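Local coordinates for protein beta-phosphoglucomutase (Bacteroides vulgatus, PDB 3DV9) that is a putative beta-phosphoglucomutase of the haloacid dehalogenase superfamily, probably interconverting beta-glucose 1-phosphate and glucose 6-phosphate with the help of magnesium, at residues Ile21-Val26 with Glu184-Glu189; Leu125-Val130 with Pro147-Ala152. One frame throughout, in Å; residues are numbered along the deposited sequence.

Contact 1 of 2, residues Ile21-Val26 with Glu184-Glu189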
loop_
_atom_site.group_PDB
_atom_site.type_symbol
_atom_site.label_atom_id
_atom_site.label_comp_id
_atom_site.label_asym_id
_atom_site.label_seq_id
_atom_site.Cartn_x
_atom_site.Cartn_y
_atom_site.Cartn_z
ATOM N N ILE A 21 -17.694 11.594 -5.366
ATOM C CA ILE A 21 -16.775 10.554 -5.813
ATOM C C ILE A 21 -17.578 9.707 -6.793
ATOM O O ILE A 21 -18.639 9.205 -6.460
ATOM C CB ILE A 21 -16.214 9.685 -4.623
ATOM C CG1 ILE A 21 -15.118 10.474 -3.857
ATOM C CG2 ILE A 21 -15.655 8.308 -5.130
ATOM C CD1 ILE A 21 -14.779 9.937 -2.484
ATOM N N ASP A 22 -17.051 9.573 -8.003
ATOM C CA ASP A 22 -17.692 8.789 -9.055
ATOM C C ASP A 22 -16.838 7.520 -9.248
ATOM O O ASP A 22 -15.916 7.468 -10.055
ATOM C CB ASP A 22 -17.793 9.654 -10.317
ATOM C CG ASP A 22 -18.398 8.920 -11.500
ATOM O OD1 ASP A 22 -19.068 7.886 -11.305
ATOM O OD2 ASP A 22 -18.207 9.403 -12.645
ATOM N N LEU A 23 -17.125 6.526 -8.426
ATOM C CA LEU A 23 -16.204 5.431 -8.238
ATOM C C LEU A 23 -16.020 4.566 -9.492
ATOM O O LEU A 23 -17.005 4.020 -10.029
ATOM C CB LEU A 23 -16.652 4.569 -7.063
ATOM C CG LEU A 23 -15.662 3.463 -6.677
ATOM C CD1 LEU A 23 -14.323 4.019 -6.271
ATOM C CD2 LEU A 23 -16.196 2.629 -5.507
ATOM N N LYS A 24 -14.763 4.458 -9.953
ATOM C CA LYS A 24 -14.440 3.617 -11.102
ATOM C C LYS A 24 -13.325 2.626 -10.801
ATOM O O LYS A 24 -13.189 1.620 -11.486
ATOM C CB LYS A 24 -14.052 4.485 -12.304
ATOM C CG LYS A 24 -15.118 5.502 -12.653
ATOM C CD LYS A 24 -14.851 6.147 -13.991
ATOM C CE LYS A 24 -15.865 7.276 -14.262
ATOM N NZ LYS A 24 -17.216 6.797 -14.677
ATOM N N ALA A 25 -12.498 2.951 -9.822
ATOM C CA ALA A 25 -11.280 2.175 -9.594
ATOM C C ALA A 25 -10.978 2.056 -8.103
ATOM O O ALA A 25 -11.270 2.964 -7.316
ATOM C CB ALA A 25 -10.065 2.887 -10.313
ATOM N N VAL A 26 -10.328 0.957 -7.735
ATOM C CA VAL A 26 -9.891 0.743 -6.344
ATOM C C VAL A 26 -8.434 0.297 -6.414
ATOM O O VAL A 26 -8.112 -0.744 -7.002
ATOM C CB VAL A 26 -10.770 -0.280 -5.542
ATOM C CG1 VAL A 26 -10.344 -0.297 -4.026
ATOM C CG2 VAL A 26 -12.272 0.048 -5.655
ATOM N N GLU A 184 -12.343 9.488 -8.726
ATOM C CA GLU A 184 -12.896 8.248 -9.307
ATOM C C GLU A 184 -12.267 6.998 -8.694
ATOM O O GLU A 184 -12.489 5.885 -9.167
ATOM C CB GLU A 184 -12.717 8.227 -10.841
ATOM C CG GLU A 184 -13.524 9.313 -11.561
ATOM C CD GLU A 184 -13.210 9.433 -13.061
ATOM O OE1 GLU A 184 -12.131 8.974 -13.513
ATOM O OE2 GLU A 184 -14.054 10.015 -13.772
ATOM N N ALA A 185 -11.398 7.200 -7.703
ATOM C CA ALA A 185 -10.650 6.095 -7.109
ATOM C C ALA A 185 -10.667 6.103 -5.569
ATOM O O ALA A 185 -11.000 7.118 -4.936
ATOM C CB ALA A 185 -9.201 6.088 -7.636
ATOM N N LEU A 186 -10.363 4.922 -4.999
ATOM C CA LEU A 186 -10.061 4.764 -3.568
ATOM C C LEU A 186 -8.643 4.178 -3.458
ATOM O O LEU A 186 -8.233 3.386 -4.296
ATOM C CB LEU A 186 -11.022 3.746 -2.923
ATOM C CG LEU A 186 -12.445 4.080 -2.480
ATOM C CD1 LEU A 186 -13.188 4.865 -3.487
ATOM C CD2 LEU A 186 -13.192 2.806 -2.078
ATOM N N VAL A 187 -7.908 4.561 -2.420
ATOM C CA VAL A 187 -6.634 3.918 -2.107
ATOM C C VAL A 187 -6.874 3.046 -0.870
ATOM O O VAL A 187 -7.473 3.495 0.098
ATOM C CB VAL A 187 -5.522 4.956 -1.824
ATOM C CG1 VAL A 187 -4.290 4.292 -1.150
ATOM C CG2 VAL A 187 -5.124 5.689 -3.126
ATOM N N ILE A 188 -6.434 1.803 -0.948
ATOM C CA ILE A 188 -6.525 0.867 0.219
ATOM C C ILE A 188 -5.103 0.595 0.694
ATOM O O ILE A 188 -4.327 -0.093 0.020
ATOM C CB ILE A 188 -7.233 -0.444 -0.164
ATOM C CG1 ILE A 188 -8.531 -0.184 -0.952
ATOM C CG2 ILE A 188 -7.483 -1.295 1.113
ATOM C CD1 ILE A 188 -9.535 0.696 -0.164
ATOM N N GLU A 189 -4.777 1.129 1.878
ATOM C CA GLU A 189 -3.414 1.128 2.404
ATOM C C GLU A 189 -3.354 0.590 3.837
ATOM O O GLU A 189 -4.335 0.726 4.593
ATOM C CB GLU A 189 -2.840 2.547 2.331
ATOM C CG GLU A 189 -2.043 2.714 1.042
ATOM C CD GLU A 189 -0.628 2.020 1.105
ATOM O OE1 GLU A 189 -0.307 1.304 2.106
ATOM O OE2 GLU A 189 0.158 2.178 0.137
HETATM O O HOH W 1 -16.360 11.164 -13.086
#

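Contact 2 of 2, residues Leu125-Val130 with Pro147-Ala152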
loop_
_atom_site.group_PDB
_atom_site.type_symbol
_atom_site.label_atom_id
_atom_site.label_comp_id
_atom_site.label_asym_id
_atom_site.label_seq_id
_atom_site.Cartn_x
_atom_site.Cartn_y
_atom_site.Cartn_z
ATOM N N LEU A 125 -16.031 -2.281 -11.498
ATOM C CA LEU A 125 -14.898 -1.447 -11.087
ATOM C C LEU A 125 -13.547 -2.061 -11.470
ATOM O O LEU A 125 -13.420 -3.280 -11.643
ATOM C CB LEU A 125 -14.942 -1.175 -9.573
ATOM C CG LEU A 125 -16.238 -0.529 -9.028
ATOM C CD1 LEU A 125 -16.298 -0.542 -7.510
ATOM C CD2 LEU A 125 -16.362 0.886 -9.534
ATOM N N THR A 126 -12.527 -1.202 -11.579
ATOM C CA THR A 126 -11.196 -1.636 -11.974
ATOM C C THR A 126 -10.250 -1.749 -10.794
ATOM O O THR A 126 -9.851 -0.728 -10.234
ATOM C CB THR A 126 -10.606 -0.633 -12.971
ATOM O OG1 THR A 126 -11.475 -0.567 -14.104
ATOM C CG2 THR A 126 -9.152 -1.034 -13.358
ATOM N N PRO A 127 -9.912 -2.992 -10.380
ATOM C CA PRO A 127 -8.950 -3.099 -9.305
ATOM C C PRO A 127 -7.539 -2.857 -9.879
ATOM O O PRO A 127 -7.262 -3.241 -11.020
ATOM C CB PRO A 127 -9.114 -4.559 -8.833
ATOM C CG PRO A 127 -10.328 -5.107 -9.545
ATOM C CD PRO A 127 -10.402 -4.318 -10.807
HETATM N N MSE A 128 -6.678 -2.209 -9.100
HETATM C CA MSE A 128 -5.276 -2.021 -9.507
HETATM C C MSE A 128 -4.410 -2.364 -8.310
HETATM O O MSE A 128 -4.857 -2.248 -7.161
HETATM C CB MSE A 128 -4.997 -0.569 -9.965
HETATM C CG MSE A 128 -5.958 -0.069 -11.069
HETATM SE SE MSE A 128 -5.404 1.693 -11.732
HETATM C CE MSE A 128 -3.657 1.179 -12.441
ATOM N N VAL A 129 -3.187 -2.778 -8.589
ATOM C CA VAL A 129 -2.178 -3.007 -7.525
ATOM C C VAL A 129 -1.130 -1.925 -7.607
ATOM O O VAL A 129 -0.660 -1.611 -8.702
ATOM C CB VAL A 129 -1.491 -4.378 -7.647
ATOM C CG1 VAL A 129 -0.494 -4.558 -6.487
ATOM C CG2 VAL A 129 -2.493 -5.452 -7.628
ATOM N N VAL A 130 -0.767 -1.354 -6.447
ATOM C CA VAL A 130 0.267 -0.307 -6.351
ATOM C C VAL A 130 1.272 -0.648 -5.242
ATOM O O VAL A 130 0.949 -0.568 -4.044
ATOM C CB VAL A 130 -0.344 1.058 -6.047
ATOM C CG1 VAL A 130 0.786 2.131 -5.970
ATOM C CG2 VAL A 130 -1.435 1.409 -7.061
ATOM N N PRO A 147 -7.465 -14.820 -9.199
ATOM C CA PRO A 147 -7.518 -15.177 -10.626
ATOM C C PRO A 147 -8.389 -14.208 -11.457
ATOM O O PRO A 147 -9.562 -13.943 -11.120
ATOM C CB PRO A 147 -8.088 -16.622 -10.633
ATOM C CG PRO A 147 -7.923 -17.131 -9.257
ATOM C CD PRO A 147 -8.030 -15.898 -8.358
ATOM N N GLY A 148 -7.788 -13.638 -12.501
ATOM C CA GLY A 148 -8.462 -12.708 -13.396
ATOM C C GLY A 148 -8.816 -11.341 -12.823
ATOM O O GLY A 148 -9.560 -10.579 -13.456
ATOM N N ILE A 149 -8.283 -11.017 -11.642
ATOM C CA ILE A 149 -8.646 -9.760 -10.963
ATOM C C ILE A 149 -7.788 -8.608 -11.483
ATOM O O ILE A 149 -8.325 -7.546 -11.809
ATOM C CB ILE A 149 -8.526 -9.867 -9.404
ATOM C CG1 ILE A 149 -9.460 -10.987 -8.869
ATOM C CG2 ILE A 149 -8.693 -8.449 -8.703
ATOM C CD1 ILE A 149 -10.929 -10.742 -9.120
ATOM N N PHE A 150 -6.469 -8.810 -11.558
ATOM C CA PHE A 150 -5.545 -7.735 -11.921
ATOM C C PHE A 150 -5.005 -7.872 -13.328
ATOM O O PHE A 150 -4.895 -8.986 -13.843
ATOM C CB PHE A 150 -4.375 -7.638 -10.946
ATOM C CG PHE A 150 -4.807 -7.406 -9.532
ATOM C CD1 PHE A 150 -5.330 -6.150 -9.158
ATOM C CD2 PHE A 150 -4.766 -8.449 -8.610
ATOM C CE1 PHE A 150 -5.765 -5.923 -7.848
ATOM C CE2 PHE A 150 -5.188 -8.253 -7.303
ATOM C CZ PHE A 150 -5.689 -6.989 -6.913
ATOM N N GLN A 151 -4.648 -6.725 -13.910
ATOM C CA GLN A 151 -4.127 -6.617 -15.285
ATOM C C GLN A 151 -2.736 -5.956 -15.281
ATOM O O GLN A 151 -2.525 -4.995 -14.553
ATOM C CB GLN A 151 -5.089 -5.749 -16.120
ATOM C CG GLN A 151 -6.276 -6.470 -16.762
ATOM C CD GLN A 151 -6.775 -5.791 -18.054
ATOM O OE1 GLN A 151 -7.838 -5.160 -18.064
ATOM N NE2 GLN A 151 -6.012 -5.923 -19.141
ATOM N N ALA A 152 -1.806 -6.431 -16.129
ATOM C CA ALA A 152 -0.432 -5.869 -16.244
ATOM C C ALA A 152 -0.351 -4.406 -16.614
ATOM O O ALA A 152 0.549 -3.670 -16.169
ATOM C CB ALA A 152 0.373 -6.676 -17.276
HETATM O O HOH W 2 -7.774 -4.944 -13.101
HETATM O O HOH W 3 -4.772 -4.368 -12.282
#

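Contact 1 of 2, residues Ile21-Val26 with Glu184-Glu189
Ala-25 and Val-26 run parallel to Ala-185 and Leu-186, with Ala-25 paired to Ala-185 and Val-26 to Leu-186, while Asp-22 to Lys-24 approach as irregular chain. Glu-184 O takes two bonds: Lys-24 N comes in at 2.8 Å, tilted from the carbonyl plane, and Ala-25 N at 3.0 Å, nearly along the C=O axis. Further on, Leu-186 N gives a longer bond to Ala-25 O (3.2 Å). Glu-184 also lies against the entering chain with its side chain. Its CG is anti to the carbonyl carbon (chi1 -66°), and the extended chain runs beside that of Lys-24, pointing the same way; in the conformer described here, Lys-24 CE reaches to 3.3 Å from Glu-184 OE2. A water joins Glu-184 OE2 to Asp-22 OD2, donating to both acids, and this probably eases the repulsion between two carboxylates only 4.3 Å apart at these oxygens. Lys-24 NZ makes a weak salt-bridge bond to the same Asp-22 OD2, and Glu-184 OE1 is taken by Lys-181 N. An alanine at Glu-184 would probably leave the Lys-181 N-H without this acceptor, the water without its Glu-184 acceptor, and the Lys-24 CD and CE carbons without the carboxylate beside them and the chain freer to turn. The pairing belongs to the central parallel sheet of the Rossmann-like haloacid dehalogenase core, where strand 25-29 sits beside strand 185-189. On one face, Val-26 CG1 meets Ile-188 CG1 at 3.6 Å, the two branched chains crossing obliquely, and Trp-237 and Phe-233 of helix 230-244 pack onto Leu-186 and Ile-188 respectively. The small Ala-25 and Ala-185 methyls, 4.3 Å apart from CB to CB, occupy the other face, where Phe-180 packs on Ala-25 and Leu-175 of helix 169-178 on Ala-185.

Contact 2 of 2, residues Leu125-Val130 with Pro147-Ala152
Phe-150 brings its ring up to strand 126-130 and takes a methyl of Val-129 over one face. This CH-pi contact is close and well centred: Val-129 CG2 stands 3.3 Å from the centroid of the Phe-150 ring and only 15° off the ring normal. The methyl can point there because CG2 is the branch anti to the carbonyl carbon, set beside the backbone N, with CG1 anti to that N (chi1 -178°). The opposite face of the ring carries Ile-149 CG2, 3.7 Å above the plane and again over the centre, and the phenyl group is held between two aliphatic methyls.

Other apolar contacts come from Pro-127. Its CB approaches Phe-150 CE1 obliquely at 3.7 Å, while its CG lies 3.8 Å from Ile-149 CG2, the proline ring and the isoleucine side chain crossing at about a right angle. Leu-117 of helix 113-122 and Leu-142 of helix 139-145 also touch Phe-150.

Polar links between the two segments pass through water. One water lies between Pro-127 O (2.7 Å) and Ile-149 O. A second is also near Pro-127 O and accepts from Gln-151 N at 2.9 Å; it sits in the plane of the Phe-150 ring, at its edge. Both waters lie within bonding distance of Pro-127 O, though they have more acceptors in reach than protons to give. Lys-121 NZ bonds to Ile-149 O and to Gly-148 O.

Residues 147-152 belong to the return path from helix 139-145 to strand 155-156. Strand 126-130, helix 139-145 and strand 155-156 form a parallel beta-alpha-beta crossover of the Rossmann-like haloacid dehalogenase fold, and Phe-150 packs the connection after the helix onto strand 126-130.

In the fold
Contacts 1 and 2 reach the same parallel sheet, through the neighbouring strands 25-29 and 126-130, their centres about 13 Å apart. Strand 25-29 is flanked by strands 185-189 and 126-130; towards the latter, Lys-24 O faces Thr-126 N and Val-26 O faces Met-128 N, each at 2.9 Å and probably hydrogen-bonded. Both contacts approach the metal site: the side chain of Ile-188 is about 9 Å from the magnesium ion and that of Val-129 about 10 Å. Asp-29, Asp-31, Glu-65 and Asn-190 form that site. Lys-165 links strands 185-189 and 126-130, on either side of strand 25-29: its NZ makes a salt bridge to Glu-189 OE2 and a hydrogen bond to Val-130 O.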